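Local coordinates for DUF115 domain-containing protein (PDB 5MU5) that probably transfers sugars onto flagellin as a Maf-type glycosyltransferase and is involved in the formation of bacterial flagella, at residues Leu242-Lys254 with Gln639-Asp653. Numbering follows the deposited sequence.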
loop_
_atom_site.group_PDB
_atom_site.type_symbol
_atom_site.label_atom_id
_atom_site.label_comp_id
_atom_site.label_asym_id
_atom_site.label_seq_id
_atom_site.Cartn_x
_atom_site.Cartn_y
_atom_site.Cartn_z
ATOM N N LEU A 242 -13.047 -6.555 6.134
ATOM C CA LEU A 242 -13.550 -7.888 6.382
ATOM C C LEU A 242 -14.362 -8.443 5.219
ATOM O O LEU A 242 -14.121 -9.550 4.771
ATOM C CB LEU A 242 -14.405 -7.899 7.656
ATOM C CG LEU A 242 -14.996 -9.251 8.040
ATOM C CD1 LEU A 242 -13.891 -10.263 8.286
ATOM C CD2 LEU A 242 -15.902 -9.145 9.249
ATOM N N HIS A 243 -15.335 -7.680 4.736
ATOM C CA HIS A 243 -16.262 -8.212 3.735
ATOM C C HIS A 243 -15.621 -8.435 2.394
ATOM O O HIS A 243 -15.983 -9.385 1.713
ATOM C CB HIS A 243 -17.511 -7.343 3.605
ATOM C CG HIS A 243 -18.326 -7.310 4.849
ATOM N ND1 HIS A 243 -19.079 -6.217 5.218
ATOM C CD2 HIS A 243 -18.450 -8.212 5.848
ATOM C CE1 HIS A 243 -19.674 -6.469 6.368
ATOM N NE2 HIS A 243 -19.299 -7.670 6.778
ATOM N N ASP A 244 -14.674 -7.577 2.017
ATOM C CA ASP A 244 -13.919 -7.792 0.779
ATOM C C ASP A 244 -13.008 -9.012 0.927
ATOM O O ASP A 244 -12.826 -9.753 -0.010
ATOM C CB ASP A 244 -13.098 -6.549 0.399
ATOM C CG ASP A 244 -13.975 -5.327 0.161
ATOM O OD1 ASP A 244 -15.017 -5.471 -0.526
ATOM O OD2 ASP A 244 -13.637 -4.222 0.679
ATOM N N GLU A 245 -12.437 -9.223 2.104
ATOM C CA GLU A 245 -11.590 -10.384 2.304
ATOM C C GLU A 245 -12.434 -11.640 2.254
ATOM O O GLU A 245 -11.967 -12.658 1.786
ATOM C CB GLU A 245 -10.809 -10.305 3.608
ATOM C CG GLU A 245 -9.808 -9.150 3.643
ATOM C CD GLU A 245 -8.648 -9.298 2.663
ATOM O OE1 GLU A 245 -8.149 -10.429 2.477
ATOM O OE2 GLU A 245 -8.209 -8.263 2.099
ATOM N N MET A 246 -13.672 -11.570 2.739
ATOM C CA MET A 246 -14.586 -12.697 2.625
ATOM C C MET A 246 -14.812 -13.026 1.157
ATOM O O MET A 246 -14.727 -14.190 0.761
ATOM C CB MET A 246 -15.928 -12.420 3.295
ATOM C CG MET A 246 -15.890 -12.441 4.808
ATOM S SD MET A 246 -17.505 -12.025 5.484
ATOM C CE MET A 246 -17.254 -12.532 7.174
ATOM N N GLU A 247 -15.074 -12.011 0.344
ATOM C CA GLU A 247 -15.287 -12.254 -1.077
ATOM C C GLU A 247 -14.067 -12.825 -1.806
ATOM O O GLU A 247 -14.222 -13.660 -2.680
ATOM C CB GLU A 247 -15.732 -10.985 -1.788
ATOM C CG GLU A 247 -15.882 -11.117 -3.306
ATOM C CD GLU A 247 -16.653 -12.358 -3.747
ATOM O OE1 GLU A 247 -17.487 -12.854 -2.953
ATOM O OE2 GLU A 247 -16.426 -12.850 -4.886
ATOM N N MET A 248 -12.871 -12.352 -1.467
ATOM C CA MET A 248 -11.654 -12.790 -2.143
ATOM C C MET A 248 -11.441 -14.254 -1.867
ATOM O O MET A 248 -11.135 -15.018 -2.772
ATOM C CB MET A 248 -10.416 -12.059 -1.625
ATOM C CG MET A 248 -10.326 -10.565 -1.871
ATOM S SD MET A 248 -10.402 -10.066 -3.588
ATOM C CE MET A 248 -12.150 -9.751 -3.819
ATOM N N THR A 249 -11.572 -14.610 -0.594
ATOM C CA THR A 249 -11.360 -15.962 -0.130
ATOM C C THR A 249 -12.466 -16.885 -0.650
ATOM O O THR A 249 -12.182 -18.036 -0.976
ATOM C CB THR A 249 -11.236 -16.002 1.414
ATOM O OG1 THR A 249 -10.035 -15.345 1.810
ATOM C CG2 THR A 249 -11.183 -17.404 1.941
ATOM N N ARG A 250 -13.705 -16.398 -0.740
ATOM C CA ARG A 250 -14.790 -17.207 -1.314
ATOM C C ARG A 250 -14.527 -17.493 -2.808
ATOM O O ARG A 250 -14.648 -18.625 -3.269
ATOM C CB ARG A 250 -16.134 -16.517 -1.169
ATOM C CG ARG A 250 -17.307 -17.318 -1.713
ATOM C CD ARG A 250 -18.476 -16.414 -2.043
ATOM N NE ARG A 250 -18.193 -15.649 -3.252
ATOM C CZ ARG A 250 -18.407 -16.089 -4.491
ATOM N NH1 ARG A 250 -18.935 -17.286 -4.707
ATOM N NH2 ARG A 250 -18.083 -15.319 -5.515
ATOM N N ALA A 251 -14.163 -16.460 -3.552
ATOM C CA ALA A 251 -13.838 -16.621 -4.970
ATOM C C ALA A 251 -12.744 -17.667 -5.128
ATOM O O ALA A 251 -12.888 -18.613 -5.883
ATOM C CB ALA A 251 -13.390 -15.288 -5.585
ATOM N N SER A 252 -11.659 -17.497 -4.386
ATOM C CA SER A 252 -10.512 -18.387 -4.493
ATOM C C SER A 252 -10.883 -19.803 -4.088
ATOM O O SER A 252 -10.482 -20.754 -4.743
ATOM C CB SER A 252 -9.353 -17.871 -3.648
ATOM O OG SER A 252 -8.177 -18.626 -3.913
ATOM N N TYR A 253 -11.655 -19.925 -3.018
ATOM C CA TYR A 253 -12.122 -21.215 -2.540
ATOM C C TYR A 253 -12.857 -21.922 -3.675
ATOM O O TYR A 253 -12.529 -23.044 -4.015
ATOM C CB TYR A 253 -13.056 -21.026 -1.342
ATOM C CG TYR A 253 -13.706 -22.284 -0.805
ATOM C CD1 TYR A 253 -14.743 -22.907 -1.498
ATOM C CD2 TYR A 253 -13.318 -22.824 0.422
ATOM C CE1 TYR A 253 -15.342 -24.045 -1.005
ATOM C CE2 TYR A 253 -13.918 -23.958 0.917
ATOM C CZ TYR A 253 -14.929 -24.560 0.191
ATOM O OH TYR A 253 -15.551 -25.677 0.676
ATOM N N LYS A 254 -13.827 -21.245 -4.280
ATOM C CA LYS A 254 -14.643 -21.856 -5.331
ATOM C C LYS A 254 -13.842 -22.123 -6.584
ATOM O O LYS A 254 -14.078 -23.095 -7.257
ATOM C CB LYS A 254 -15.817 -20.965 -5.699
ATOM C CG LYS A 254 -16.742 -20.660 -4.550
ATOM C CD LYS A 254 -17.472 -21.873 -4.053
ATOM C CE LYS A 254 -18.519 -22.295 -5.057
ATOM N NZ LYS A 254 -19.306 -23.423 -4.512
ATOM N N GLN A 639 -20.124 -13.048 12.180
ATOM C CA GLN A 639 -20.099 -13.020 10.705
ATOM C C GLN A 639 -19.088 -14.006 10.147
ATOM O O GLN A 639 -19.352 -14.716 9.173
ATOM C CB GLN A 639 -19.804 -11.611 10.192
ATOM C CG GLN A 639 -21.022 -10.717 10.268
ATOM C CD GLN A 639 -20.856 -9.407 9.536
ATOM O OE1 GLN A 639 -19.791 -9.100 9.020
ATOM N NE2 GLN A 639 -21.926 -8.614 9.499
ATOM N N VAL A 640 -17.936 -14.060 10.805
ATOM C CA VAL A 640 -16.861 -14.953 10.413
ATOM C C VAL A 640 -17.300 -16.412 10.498
ATOM O O VAL A 640 -17.058 -17.183 9.563
ATOM C CB VAL A 640 -15.598 -14.686 11.267
ATOM C CG1 VAL A 640 -14.614 -15.848 11.223
ATOM C CG2 VAL A 640 -14.926 -13.399 10.807
ATOM N N GLU A 641 -17.946 -16.773 11.610
ATOM C CA GLU A 641 -18.383 -18.147 11.847
ATOM C C GLU A 641 -19.478 -18.555 10.877
ATOM O O GLU A 641 -19.469 -19.660 10.346
ATOM C CB GLU A 641 -18.858 -18.326 13.293
ATOM C CG GLU A 641 -17.712 -18.293 14.299
ATOM C CD GLU A 641 -18.176 -18.266 15.754
ATOM O OE1 GLU A 641 -19.400 -18.169 16.016
ATOM O OE2 GLU A 641 -17.299 -18.316 16.649
ATOM N N TRP A 642 -20.427 -17.657 10.666
ATOM C CA TRP A 642 -21.461 -17.856 9.658
ATOM C C TRP A 642 -20.873 -17.982 8.240
ATOM O O TRP A 642 -21.324 -18.802 7.445
ATOM C CB TRP A 642 -22.430 -16.680 9.720
ATOM C CG TRP A 642 -23.370 -16.585 8.578
ATOM C CD1 TRP A 642 -24.535 -17.262 8.430
ATOM C CD2 TRP A 642 -23.245 -15.733 7.427
ATOM N NE1 TRP A 642 -25.144 -16.898 7.252
ATOM C CE2 TRP A 642 -24.369 -15.968 6.614
ATOM C CE3 TRP A 642 -22.285 -14.804 7.001
ATOM C CZ2 TRP A 642 -24.573 -15.299 5.401
ATOM C CZ3 TRP A 642 -22.483 -14.147 5.790
ATOM C CH2 TRP A 642 -23.623 -14.402 5.007
ATOM N N TYR A 643 -19.873 -17.157 7.930
ATOM C CA TYR A 643 -19.265 -17.144 6.602
ATOM C C TYR A 643 -18.536 -18.431 6.289
ATOM O O TYR A 643 -18.711 -18.978 5.207
ATOM C CB TYR A 643 -18.301 -15.969 6.461
ATOM C CG TYR A 643 -17.313 -16.084 5.338
ATOM C CD1 TYR A 643 -17.659 -15.745 4.046
ATOM C CD2 TYR A 643 -16.019 -16.510 5.579
ATOM C CE1 TYR A 643 -16.741 -15.848 3.012
ATOM C CE2 TYR A 643 -15.087 -16.594 4.558
ATOM C CZ TYR A 643 -15.451 -16.270 3.272
ATOM O OH TYR A 643 -14.524 -16.358 2.247
ATOM N N PHE A 644 -17.714 -18.895 7.224
ATOM C CA PHE A 644 -16.987 -20.137 7.030
ATOM C C PHE A 644 -17.912 -21.352 6.971
ATOM O O PHE A 644 -17.628 -22.298 6.233
ATOM C CB PHE A 644 -15.843 -20.307 8.043
ATOM C CG PHE A 644 -14.603 -19.554 7.649
ATOM C CD1 PHE A 644 -13.753 -20.064 6.693
ATOM C CD2 PHE A 644 -14.324 -18.310 8.192
ATOM C CE1 PHE A 644 -12.632 -19.355 6.296
ATOM C CE2 PHE A 644 -13.207 -17.599 7.803
ATOM C CZ PHE A 644 -12.356 -18.119 6.855
ATOM N N ASP A 645 -19.014 -21.323 7.719
ATOM C CA ASP A 645 -20.011 -22.386 7.624
ATOM C C ASP A 645 -20.688 -22.462 6.245
ATOM O O ASP A 645 -21.062 -23.535 5.821
ATOM C CB ASP A 645 -21.091 -22.222 8.698
ATOM C CG ASP A 645 -20.634 -22.691 10.068
ATOM O OD1 ASP A 645 -19.652 -23.456 10.149
ATOM O OD2 ASP A 645 -21.258 -22.301 11.073
ATOM N N ASN A 646 -20.812 -21.334 5.547
ATOM C CA ASN A 646 -21.546 -21.274 4.286
ATOM C C ASN A 646 -20.739 -20.882 3.060
ATOM O O ASN A 646 -21.320 -20.561 2.011
ATOM C CB ASN A 646 -22.666 -20.244 4.431
ATOM C CG ASN A 646 -23.654 -20.619 5.494
ATOM O OD1 ASN A 646 -23.970 -19.819 6.367
ATOM N ND2 ASN A 646 -24.126 -21.847 5.448
ATOM N N ILE A 647 -19.413 -20.904 3.188
ATOM C CA ILE A 647 -18.529 -20.424 2.124
ATOM C C ILE A 647 -18.822 -21.089 0.760
ATOM O O ILE A 647 -18.804 -20.422 -0.282
ATOM C CB ILE A 647 -17.038 -20.522 2.546
ATOM C CG1 ILE A 647 -16.155 -19.803 1.528
ATOM C CG2 ILE A 647 -16.595 -21.965 2.732
ATOM C CD1 ILE A 647 -14.755 -19.509 2.031
ATOM N N GLU A 648 -19.154 -22.378 0.790
ATOM C CA GLU A 648 -19.411 -23.161 -0.417
ATOM C C GLU A 648 -20.803 -22.879 -1.000
ATOM O O GLU A 648 -21.001 -22.902 -2.221
ATOM C CB GLU A 648 -19.277 -24.658 -0.079
ATOM C CG GLU A 648 -18.938 -25.566 -1.252
ATOM C CD GLU A 648 -18.387 -26.913 -0.795
ATOM O OE1 GLU A 648 -19.167 -27.746 -0.296
ATOM O OE2 GLU A 648 -17.167 -27.145 -0.928
ATOM N N ALA A 649 -21.758 -22.593 -0.125
ATOM C CA ALA A 649 -23.157 -22.469 -0.528
ATOM C C ALA A 649 -23.536 -21.129 -1.159
ATOM O O ALA A 649 -24.537 -21.052 -1.863
ATOM C CB ALA A 649 -24.065 -22.768 0.654
ATOM N N PHE A 650 -22.769 -20.070 -0.923
ATOM C CA PHE A 650 -23.095 -18.782 -1.559
ATOM C C PHE A 650 -23.101 -18.963 -3.073
ATOM O O PHE A 650 -22.131 -19.449 -3.630
ATOM C CB PHE A 650 -22.094 -17.679 -1.191
ATOM C CG PHE A 650 -22.053 -17.356 0.273
ATOM C CD1 PHE A 650 -23.145 -16.756 0.896
ATOM C CD2 PHE A 650 -20.913 -17.629 1.027
ATOM C CE1 PHE A 650 -23.108 -16.450 2.250
ATOM C CE2 PHE A 650 -20.868 -17.320 2.381
ATOM C CZ PHE A 650 -21.968 -16.736 2.992
ATOM N N GLU A 651 -24.197 -18.596 -3.729
ATOM C CA GLU A 651 -24.307 -18.727 -5.186
ATOM C C GLU A 651 -23.442 -17.724 -5.952
ATOM O O GLU A 651 -23.051 -17.992 -7.084
ATOM C CB GLU A 651 -25.764 -18.583 -5.617
ATOM C CG GLU A 651 -26.644 -19.732 -5.146
ATOM C CD GLU A 651 -28.137 -19.436 -5.230
ATOM O OE1 GLU A 651 -28.523 -18.258 -5.409
ATOM O OE2 GLU A 651 -28.938 -20.389 -5.097
ATOM N N SER A 652 -23.172 -16.566 -5.346
ATOM C CA SER A 652 -22.328 -15.538 -5.962
ATOM C C SER A 652 -21.877 -14.494 -4.942
ATOM O O SER A 652 -22.379 -14.438 -3.814
ATOM C CB SER A 652 -23.075 -14.819 -7.083
ATOM O OG SER A 652 -23.916 -13.809 -6.551
ATOM N N ASP A 653 -20.943 -13.652 -5.367
ATOM C CA ASP A 653 -20.434 -12.560 -4.538
ATOM C C ASP A 653 -21.545 -11.621 -4.096
ATOM O O ASP A 653 -21.488 -11.068 -2.989
ATOM C CB ASP A 653 -19.402 -11.721 -5.311
ATOM C CG ASP A 653 -20.004 -11.003 -6.543
ATOM O OD1 ASP A 653 -20.946 -11.560 -7.168
ATOM O OD2 ASP A 653 -19.535 -9.887 -6.882
HETATM O O HOH W 1 -19.624 -19.372 -2.837
#
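The Tyr643 ring carries Met246 on one face, CG 3.8 Å from the ring centroid as a CH-pi contact and SD completing an oblique Met-aromatic pair; Arg250 CB and Phe644 lie at its edge. Tyr253 has Ile647 CG2 over one face, while its OH, at the edge, donates 2.7 Å to Glu648 OE2 from above the carboxylate plane. One face of the Arg250 guanidinium is covered by the Ser652-Asp653 peptide, Ser652 C lying 3.8 Å from Arg250 CZ. At its edge, Arg250 NE and NH2 grip Glu247 side-on (NE to OE1 2.9 Å), and NH1 reaches a water that also bonds Ile647 O and Phe650 O; the bend at chi3 (73°) turns the group back to Glu247. A leucine in place of Arg250 would probably leave the Glu247 carboxylate without its charged mate. His243 NE2 donates in its ring plane to Gln639 OE1 (2.7 Å, 167°), and Lys254 NZ meets Glu648 O at 2.9 Å. Helix segments 242-254 and 639-646 run nearly parallel (15°), the turn beyond carrying Ile647 to Ser652, and join the MptE-like region to the helical bundle; helix 373-378 packs on helix 242-257, helix 546-564 meets Phe644, and helix 653-661 touches Trp642, Phe650 and His243.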